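Local atomic coordinates of uncharacterized protein (Bacteroides uniformis ATCC 8492, PDB entry 4Q68), a protein that probably acts as an N-acetylmuramoyl-L-alanine amidase of the NlpC/P60 type, cutting the bond between the sugar and the stem peptide of bacterial cell-wall peptidoglycan. Residues Y76-I81 and V99-L104; S86-I91 and I95-R100; S221-L224 and K229-G232. All coordinates share one frame; numbering follows the deposited sequence. Where two conformers were deposited one is given.

Contact 1 (Y76-I81 and V99-L104)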
loop_
_atom_site.group_PDB
_atom_site.type_symbol
_atom_site.label_atom_id
_atom_site.label_comp_id
_atom_site.label_asym_id
_atom_site.label_seq_id
_atom_site.Cartn_x
_atom_site.Cartn_y
_atom_site.Cartn_z
ATOM N N TYR A 76 7.994 8.118 -3.255
ATOM C CA TYR A 76 9.448 8.125 -3.219
ATOM C C TYR A 76 9.955 8.389 -1.819
ATOM O O TYR A 76 9.367 9.140 -1.039
ATOM C CB TYR A 76 10.001 9.178 -4.196
ATOM C CG TYR A 76 9.666 8.804 -5.614
ATOM C CD1 TYR A 76 10.447 7.896 -6.310
ATOM C CD2 TYR A 76 8.541 9.316 -6.249
ATOM C CE1 TYR A 76 10.115 7.490 -7.588
ATOM C CE2 TYR A 76 8.204 8.925 -7.525
ATOM C CZ TYR A 76 8.994 8.024 -8.199
ATOM O OH TYR A 76 8.633 7.632 -9.466
ATOM N N ARG A 77 11.108 7.796 -1.520
ATOM C CA ARG A 77 11.758 7.940 -0.223
ATOM C C ARG A 77 12.058 9.414 0.051
ATOM O O ARG A 77 12.832 10.047 -0.686
ATOM C CB ARG A 77 13.034 7.107 -0.236
ATOM C CG ARG A 77 13.836 7.069 1.065
ATOM C CD ARG A 77 15.023 6.068 0.983
ATOM N NE ARG A 77 14.520 4.700 0.839
ATOM C CZ ARG A 77 14.478 3.989 -0.291
ATOM N NH1 ARG A 77 15.010 4.451 -1.419
ATOM N NH2 ARG A 77 13.909 2.792 -0.300
ATOM N N ASP A 78 11.414 9.959 1.077
ATOM C CA ASP A 78 11.510 11.383 1.412
ATOM C C ASP A 78 11.159 12.299 0.241
ATOM O O ASP A 78 11.597 13.439 0.175
ATOM C CB ASP A 78 12.888 11.708 1.977
ATOM C CG ASP A 78 13.179 10.941 3.244
ATOM O OD1 ASP A 78 12.250 10.671 4.044
ATOM O OD2 ASP A 78 14.360 10.584 3.434
ATOM N N GLY A 79 10.342 11.804 -0.680
ATOM C CA GLY A 79 9.910 12.594 -1.817
ATOM C C GLY A 79 10.970 12.916 -2.843
ATOM O O GLY A 79 10.747 13.779 -3.680
ATOM N N LYS A 80 12.108 12.231 -2.786
ATOM C CA LYS A 80 13.225 12.529 -3.671
ATOM C C LYS A 80 13.332 11.463 -4.749
ATOM O O LYS A 80 13.586 10.287 -4.476
ATOM C CB LYS A 80 14.531 12.633 -2.881
ATOM C CG LYS A 80 14.552 13.758 -1.852
ATOM C CD LYS A 80 15.853 13.759 -1.046
ATOM C CE LYS A 80 15.770 14.663 0.180
ATOM N NZ LYS A 80 17.034 14.701 0.954
ATOM N N ILE A 81 13.105 11.873 -5.985
ATOM C CA ILE A 81 13.183 10.955 -7.102
ATOM C C ILE A 81 14.650 10.773 -7.474
ATOM O O ILE A 81 15.324 11.729 -7.860
ATOM C CB ILE A 81 12.374 11.438 -8.306
ATOM C CG1 ILE A 81 10.917 11.713 -7.912
ATOM C CG2 ILE A 81 12.440 10.413 -9.408
ATOM C CD1 ILE A 81 10.067 12.291 -9.041
ATOM N N VAL A 99 5.193 7.569 8.025
ATOM C CA VAL A 99 5.285 7.829 9.456
ATOM C C VAL A 99 6.365 8.883 9.723
ATOM O O VAL A 99 6.119 9.884 10.411
ATOM C CB VAL A 99 5.539 6.529 10.245
ATOM C CG1 VAL A 99 5.874 6.835 11.699
ATOM C CG2 VAL A 99 4.328 5.618 10.142
ATOM N N ARG A 100 7.555 8.684 9.158
ATOM C CA ARG A 100 8.679 9.586 9.377
ATOM C C ARG A 100 8.345 11.001 8.907
ATOM O O ARG A 100 8.728 11.977 9.536
ATOM C CB ARG A 100 9.899 9.065 8.604
ATOM C CG ARG A 100 11.152 9.897 8.747
ATOM C CD ARG A 100 12.373 9.247 8.101
ATOM N NE ARG A 100 12.235 9.069 6.652
ATOM C CZ ARG A 100 11.909 7.927 6.049
ATOM N NH1 ARG A 100 11.671 6.819 6.735
ATOM N NH2 ARG A 100 11.810 7.906 4.732
ATOM N N ASN A 101 7.638 11.116 7.787
ATOM C CA ASN A 101 7.347 12.400 7.168
ATOM C C ASN A 101 5.970 12.955 7.522
ATOM O O ASN A 101 5.547 13.979 6.980
ATOM C CB ASN A 101 7.583 12.299 5.662
ATOM C CG ASN A 101 9.056 12.189 5.341
ATOM O OD1 ASN A 101 9.821 13.094 5.650
ATOM N ND2 ASN A 101 9.470 11.085 4.767
ATOM N N GLY A 102 5.314 12.341 8.494
ATOM C CA GLY A 102 4.186 12.949 9.169
ATOM C C GLY A 102 2.822 12.809 8.541
ATOM O O GLY A 102 1.881 13.433 9.020
ATOM N N PHE A 103 2.687 12.000 7.488
ATOM C CA PHE A 103 1.400 11.876 6.811
ATOM C C PHE A 103 0.709 10.525 6.973
ATOM O O PHE A 103 -0.386 10.346 6.447
ATOM C CB PHE A 103 1.479 12.315 5.339
ATOM C CG PHE A 103 2.427 11.497 4.485
ATOM C CD1 PHE A 103 2.025 10.304 3.912
ATOM C CD2 PHE A 103 3.713 11.940 4.231
ATOM C CE1 PHE A 103 2.883 9.567 3.128
ATOM C CE2 PHE A 103 4.568 11.213 3.431
ATOM C CZ PHE A 103 4.149 10.019 2.884
ATOM N N LEU A 104 1.323 9.600 7.714
ATOM C CA LEU A 104 0.681 8.357 8.107
ATOM C C LEU A 104 0.874 8.098 9.591
ATOM O O LEU A 104 1.923 8.406 10.153
ATOM C CB LEU A 104 1.263 7.142 7.382
ATOM C CG LEU A 104 1.025 6.994 5.887
ATOM C CD1 LEU A 104 1.739 5.745 5.390
ATOM C CD2 LEU A 104 -0.447 6.919 5.561
HETATM O O HOH W 1 14.222 11.604 6.395
#
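The Arg100 guanidinium presents its edge to Asp78: OD1 and CG of that carboxylate lie in or close to its plane, while CG of Arg77 comes in obliquely, 4.3 Å from Arg100 NH2. The carboxylate and guanidinium planes stand 86° apart, and the Asn101 amide is turned almost as steeply from the carboxylate. In keeping with this, both nitrogens of a side-on grip converge on one oxygen instead of pairing with two. Arg100 NH2 reaches Asp78 OD1 at 2.9 Å from above the carboxylate plane, 47° out of it, and completes a salt bridge; Arg100 NE meets the same OD1 at 3.1 Å through the syn lone pair. The anti lone pair goes to Asn101, whose ND2 lies 2.9 Å from Asp78 OD1 in an almost straight bond, so three N-H groups grip a single acceptor. The bend of Arg100 at chi3 (62°), after a chain extended through chi2, turns NE and NH2 to Asp78. A water forms weak bonds with Asp78 OD2 and Arg100 NE, joining the second oxygen to the same guanidinium. Arg77 NE stays 5.7 Å from Arg100 NH2, and its guanidinium is engaged by Asp93 in a salt bridge. Asp78 is fixed at its backbone as well, since its N donates to Asn97 OD1. The contact lies at the surface, tying the loop after helix 64-75 to the end of helix 91-100, which closes in a Schellman motif: Gly102, at positive phi, is C-prime, with Gly102 N bonded to Val99 O and Phe103 N to Gly98 O.

Contact 2 (S86-I91 and I95-R100). With NAG (2-acetamido-2-deoxy-beta-D-glucopyranose), chain B.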
loop_
_atom_site.group_PDB
_atom_site.type_symbol
_atom_site.label_atom_id
_atom_site.label_comp_id
_atom_site.label_asym_id
_atom_site.label_seq_id
_atom_site.Cartn_x
_atom_site.Cartn_y
_atom_site.Cartn_z
ATOM N N SER A 86 14.693 4.466 -5.602
ATOM C CA SER A 86 14.113 5.492 -4.728
ATOM C C SER A 86 12.601 5.341 -4.571
ATOM O O SER A 86 12.018 5.929 -3.672
ATOM C CB SER A 86 14.432 6.900 -5.236
ATOM O OG SER A 86 13.789 7.193 -6.468
ATOM N N ARG A 87 11.961 4.583 -5.458
ATOM C CA ARG A 87 10.538 4.287 -5.316
ATOM C C ARG A 87 10.373 3.331 -4.142
ATOM O O ARG A 87 11.167 2.410 -3.973
ATOM C CB ARG A 87 9.989 3.656 -6.597
ATOM C CG ARG A 87 8.506 3.859 -6.766
ATOM C CD ARG A 87 7.874 2.931 -7.763
ATOM N NE ARG A 87 8.512 3.006 -9.074
ATOM C CZ ARG A 87 8.392 2.070 -10.005
ATOM N NH1 ARG A 87 7.641 0.999 -9.792
ATOM N NH2 ARG A 87 9.035 2.198 -11.159
ATOM N N LEU A 88 9.335 3.530 -3.342
ATOM C CA LEU A 88 9.130 2.743 -2.127
ATOM C C LEU A 88 8.388 1.443 -2.445
ATOM O O LEU A 88 7.217 1.245 -2.121
ATOM C CB LEU A 88 8.412 3.590 -1.089
ATOM C CG LEU A 88 9.257 4.757 -0.596
ATOM C CD1 LEU A 88 8.387 5.874 -0.024
ATOM C CD2 LEU A 88 10.270 4.296 0.434
ATOM N N HIS A 89 9.124 0.532 -3.067
ATOM C CA HIS A 89 8.571 -0.735 -3.538
ATOM C C HIS A 89 8.012 -1.603 -2.419
ATOM O O HIS A 89 6.986 -2.250 -2.599
ATOM C CB HIS A 89 9.638 -1.552 -4.251
ATOM C CG HIS A 89 10.200 -0.869 -5.446
ATOM N ND1 HIS A 89 9.465 -0.674 -6.585
ATOM C CD2 HIS A 89 11.406 -0.295 -5.657
ATOM C CE1 HIS A 89 10.215 -0.039 -7.466
ATOM N NE2 HIS A 89 11.393 0.210 -6.928
ATOM N N TYR A 90 8.711 -1.657 -1.292
ATOM C CA TYR A 90 8.271 -2.480 -0.180
ATOM C C TYR A 90 7.348 -1.681 0.723
ATOM O O TYR A 90 7.687 -0.567 1.141
ATOM C CB TYR A 90 9.457 -3.013 0.604
ATOM C CG TYR A 90 10.291 -4.022 -0.127
ATOM C CD1 TYR A 90 9.771 -5.265 -0.467
ATOM C CD2 TYR A 90 11.620 -3.762 -0.447
ATOM C CE1 TYR A 90 10.547 -6.213 -1.102
ATOM C CE2 TYR A 90 12.408 -4.717 -1.068
ATOM C CZ TYR A 90 11.870 -5.946 -1.379
ATOM O OH TYR A 90 12.639 -6.939 -1.942
ATOM N N ILE A 91 6.199 -2.251 1.052
ATOM C CA ILE A 91 5.218 -1.506 1.800
ATOM C C ILE A 91 5.689 -1.183 3.218
ATOM O O ILE A 91 5.367 -0.120 3.729
ATOM C CB ILE A 91 3.834 -2.174 1.718
ATOM C CG1 ILE A 91 3.396 -2.273 0.247
ATOM C CG2 ILE A 91 2.805 -1.396 2.542
ATOM C CD1 ILE A 91 3.511 -0.971 -0.562
ATOM N N ILE A 95 5.370 2.606 4.403
ATOM C CA ILE A 95 4.779 2.975 5.677
ATOM C C ILE A 95 5.770 3.822 6.470
ATOM O O ILE A 95 5.409 4.877 6.994
ATOM C CB ILE A 95 4.381 1.715 6.462
ATOM C CG1 ILE A 95 3.204 1.020 5.781
ATOM C CG2 ILE A 95 4.055 2.076 7.933
ATOM C CD1 ILE A 95 2.955 -0.393 6.272
ATOM N N ASN A 96 7.012 3.373 6.583
ATOM C CA ASN A 96 8.001 4.118 7.355
ATOM C C ASN A 96 8.178 5.528 6.813
ATOM O O ASN A 96 8.328 6.476 7.570
ATOM C CB ASN A 96 9.355 3.397 7.346
ATOM C CG ASN A 96 9.325 2.089 8.088
ATOM O OD1 ASN A 96 8.394 1.811 8.829
ATOM N ND2 ASN A 96 10.342 1.275 7.875
ATOM N N ASN A 97 8.173 5.670 5.494
ATOM C CA ASN A 97 8.278 6.982 4.866
ATOM C C ASN A 97 7.131 7.898 5.304
ATOM O O ASN A 97 7.354 9.059 5.630
ATOM C CB ASN A 97 8.290 6.806 3.346
ATOM C CG ASN A 97 8.331 8.112 2.593
ATOM O OD1 ASN A 97 9.297 8.867 2.682
ATOM N ND2 ASN A 97 7.280 8.385 1.836
ATOM N N GLY A 98 5.910 7.384 5.298
ATOM C CA GLY A 98 4.766 8.172 5.712
ATOM C C GLY A 98 4.768 8.505 7.186
ATOM O O GLY A 98 4.393 9.609 7.566
ATOM N N VAL A 99 5.193 7.569 8.025
ATOM C CA VAL A 99 5.285 7.829 9.456
ATOM C C VAL A 99 6.365 8.883 9.723
ATOM O O VAL A 99 6.119 9.884 10.411
ATOM C CB VAL A 99 5.539 6.529 10.245
ATOM C CG1 VAL A 99 5.874 6.835 11.699
ATOM C CG2 VAL A 99 4.328 5.618 10.142
ATOM N N ARG A 100 7.555 8.684 9.158
ATOM C CA ARG A 100 8.679 9.586 9.377
ATOM C C ARG A 100 8.345 11.001 8.907
ATOM O O ARG A 100 8.728 11.977 9.536
ATOM C CB ARG A 100 9.899 9.065 8.604
ATOM C CG ARG A 100 11.152 9.897 8.747
ATOM C CD ARG A 100 12.373 9.247 8.101
ATOM N NE ARG A 100 12.235 9.069 6.652
ATOM C CZ ARG A 100 11.909 7.927 6.049
ATOM N NH1 ARG A 100 11.671 6.819 6.735
ATOM N NH2 ARG A 100 11.810 7.906 4.732
HETATM C C1 NAG B . 4.345 -3.009 -5.866
HETATM C C2 NAG B . 5.794 -3.161 -6.306
HETATM C C3 NAG B . 6.390 -1.823 -6.733
HETATM C C4 NAG B . 5.435 -1.038 -7.630
HETATM C C5 NAG B . 4.010 -1.040 -7.091
HETATM C C6 NAG B . 3.078 -0.351 -8.080
HETATM C C7 NAG B . 7.085 -5.022 -5.354
HETATM C C8 NAG B . 7.940 -5.534 -4.243
HETATM N N2 NAG B . 6.611 -3.777 -5.261
HETATM O O1 NAG B . 3.824 -4.285 -5.648
HETATM O O3 NAG B . 7.556 -2.092 -7.469
HETATM O O4 NAG B . 5.895 0.279 -7.818
HETATM O O5 NAG B . 3.587 -2.369 -6.875
HETATM O O6 NAG B . 3.091 -1.026 -9.313
HETATM O O7 NAG B . 6.862 -5.774 -6.297
#
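Leu88 and Asn97 supply the van der Waals contact between loop and helix: Leu88 CD1 rests on the amide end of Asn97, 3.3 Å from ND2, the two side chains crossing at about a right angle. Asn97 ND2 is meanwhile hydrogen-bonded to Lys73 O, which holds the amide in place. The apolar side-chain pair is Ile91 CG2 with Ile95 CD1, 3.9 Å apart and one helical turn on.

Backbone bonding shapes the loop and starts the helix. Leu88 is the centre of an inverse gamma turn, closed by a weak bond from His89 N to Arg87 O, and Tyr90 stands at the N-cap. Ile95 N then donates to Ile91 O at 2.8 Å (165°), the helical i to i+4 bond of the opening turn.

Polar side chains of the loop meet an N-acetylglucosamine (NAG). Arg87 NH1 donates to NAG O4 at 2.7 Å, edge-on; its chain bends at chi3 (-56°) to get there. His89 ND1 donates to NAG O3 at 2.5 Å, an unusually short length best read with caution, and His89 CE1 lies 3.4 Å above the Arg87 guanidinium plane. Salt bridges from Arg87 to Glu25 and Glu30 hold that group in position. A leucine in place of Arg87 would probably leave both glutamates without their cation and NAG O4 without this donor.

Around this contact, Ile95 packs on Arg234 and Leu236 of strand 230-238, and Tyr90 on Met143 and Leu150 of helix 137-150.

Contact 3 (S221-L224 and K229-G232); sequences SQML and KWTG
Trp230 and the carbonyl of Met223 meet where helix 220-225 turns through a short loop into strand 230-238, a helix-loop-strand connection that folds the helix back against the strand it leads into, within the papain-like fold expected of an NlpC/P60 enzyme. The nearest approach is Met223 O to Trp230 CE3, 3.6 Å, with the carbonyl oxygen lying oblique to the indole. This backbone contact is the firm one. Met223, a selenomethionine in this crystal, was modelled in two conformers; in the one described here its chain bends at chi3 (60°) and its methyl CE comes within 4.2 Å of Trp230 CZ3, adding a side-chain touch on the same six-membered ring. Leu224 works beside it: CD2 stands 4.2 Å from Trp230 CB and also approaches Gly232 O.

The next shell explains how the indole is placed. Trp230 has its CG anti to the carbonyl carbon (chi1 -70°), carrying the ring toward the helix, and the ring meets that of His190 with planes about 25° apart. Ile179 of strand 176-181 packs against both Trp230 and Leu224, and further out Thr231 and Gly232 form backbone bonds with Thr180 of that strand.

At the backbone, helix and strand share one donor: Lys160 NZ is hydrogen-bonded to two carbonyl oxygens, the O atom of Leu224 and the O atom of Trp230.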
loop_
_atom_site.group_PDB
_atom_site.type_symbol
_atom_site.label_atom_id
_atom_site.label_comp_id
_atom_site.label_asym_id
_atom_site.label_seq_id
_atom_site.Cartn_x
_atom_site.Cartn_y
_atom_site.Cartn_z
ATOM N N SER A 221 -12.334 -9.924 6.256
ATOM C CA SER A 221 -12.028 -11.143 6.991
ATOM C C SER A 221 -12.070 -12.367 6.077
ATOM O O SER A 221 -11.242 -13.272 6.203
ATOM C CB SER A 221 -13.014 -11.330 8.140
ATOM O OG SER A 221 -14.345 -11.306 7.660
ATOM N N GLN A 222 -13.070 -12.432 5.195
ATOM C CA GLN A 222 -13.219 -13.558 4.270
ATOM C C GLN A 222 -12.144 -13.527 3.187
ATOM O O GLN A 222 -11.632 -14.568 2.783
ATOM C CB GLN A 222 -14.612 -13.552 3.626
ATOM C CG GLN A 222 -14.928 -14.797 2.809
ATOM C CD GLN A 222 -15.055 -16.029 3.645
ATOM O OE1 GLN A 222 -14.467 -17.082 3.332
ATOM N NE2 GLN A 222 -15.817 -15.931 4.711
HETATM N N MSE A 223 -11.833 -12.339 2.680
HETATM C CA MSE A 223 -10.741 -12.211 1.710
HETATM C C MSE A 223 -9.473 -12.823 2.276
HETATM O O MSE A 223 -8.749 -13.554 1.584
HETATM C CB MSE A 223 -10.469 -10.745 1.390
HETATM C CG MSE A 223 -11.587 -10.033 0.649
HETATM SE SE MSE A 223 -11.165 -8.161 0.330
HETATM C CE MSE A 223 -9.548 -8.386 -0.740
ATOM N N LEU A 224 -9.188 -12.537 3.537
ATOM C CA LEU A 224 -7.997 -13.088 4.174
ATOM C C LEU A 224 -8.104 -14.609 4.319
ATOM O O LEU A 224 -7.170 -15.336 4.003
ATOM C CB LEU A 224 -7.760 -12.426 5.532
ATOM C CG LEU A 224 -7.562 -10.905 5.520
ATOM C CD1 LEU A 224 -7.527 -10.359 6.923
ATOM C CD2 LEU A 224 -6.282 -10.512 4.793
ATOM N N LYS A 229 -1.932 -17.625 1.793
ATOM C CA LYS A 229 -0.709 -16.843 1.954
ATOM C C LYS A 229 -0.921 -15.544 2.703
ATOM O O LYS A 229 0.034 -14.965 3.193
ATOM C CB LYS A 229 -0.100 -16.524 0.611
ATOM C CG LYS A 229 0.379 -17.767 -0.089
ATOM C CD LYS A 229 1.105 -17.433 -1.360
ATOM C CE LYS A 229 1.453 -18.701 -2.120
ATOM N NZ LYS A 229 2.213 -18.380 -3.334
ATOM N N TRP A 230 -2.160 -15.072 2.783
ATOM C CA TRP A 230 -2.450 -13.805 3.434
ATOM C C TRP A 230 -2.614 -14.044 4.915
ATOM O O TRP A 230 -3.487 -14.767 5.334
ATOM C CB TRP A 230 -3.688 -13.180 2.808
ATOM C CG TRP A 230 -3.465 -12.689 1.427
ATOM C CD1 TRP A 230 -2.301 -12.721 0.714
ATOM C CD2 TRP A 230 -4.421 -12.044 0.596
ATOM N NE1 TRP A 230 -2.474 -12.123 -0.500
ATOM C CE2 TRP A 230 -3.769 -11.694 -0.599
ATOM C CE3 TRP A 230 -5.761 -11.717 0.747
ATOM C CZ2 TRP A 230 -4.422 -11.044 -1.639
ATOM C CZ3 TRP A 230 -6.397 -11.064 -0.283
ATOM C CH2 TRP A 230 -5.733 -10.735 -1.457
ATOM N N THR A 231 -1.752 -13.442 5.714
ATOM C CA THR A 231 -1.666 -13.780 7.120
ATOM C C THR A 231 -2.379 -12.798 8.039
ATOM O O THR A 231 -2.601 -13.111 9.206
ATOM C CB THR A 231 -0.201 -13.867 7.548
ATOM O OG1 THR A 231 0.432 -12.644 7.191
ATOM C CG2 THR A 231 0.494 -15.035 6.873
ATOM N N GLY A 232 -2.705 -11.610 7.542
ATOM C CA GLY A 232 -3.210 -10.571 8.418
ATOM C C GLY A 232 -3.130 -9.232 7.745
ATOM O O GLY A 232 -3.005 -9.159 6.515
#

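How the contacts relate
Contacts 1 and 2 adjoin, their centres 7 Å apart, and share Val99 and Arg100 on helix 91-100. The loop after helix 64-75 meets that helix in both, at the surface in contact 1 and in buried packing in contact 2; Tyr76 CD1 also packs on Ser86 OG at 3.4 Å. Contact 3 follows both in sequence and lies on the opposite side of the chain's centre, its centre about 28 Å from that of contact 1 and 23 Å from that of contact 2. Strand 230-238 links the two sides: it starts in contact 3, and its later residues receive Ile95 of contact 2, so the helical and sheet parts pack directly on each other.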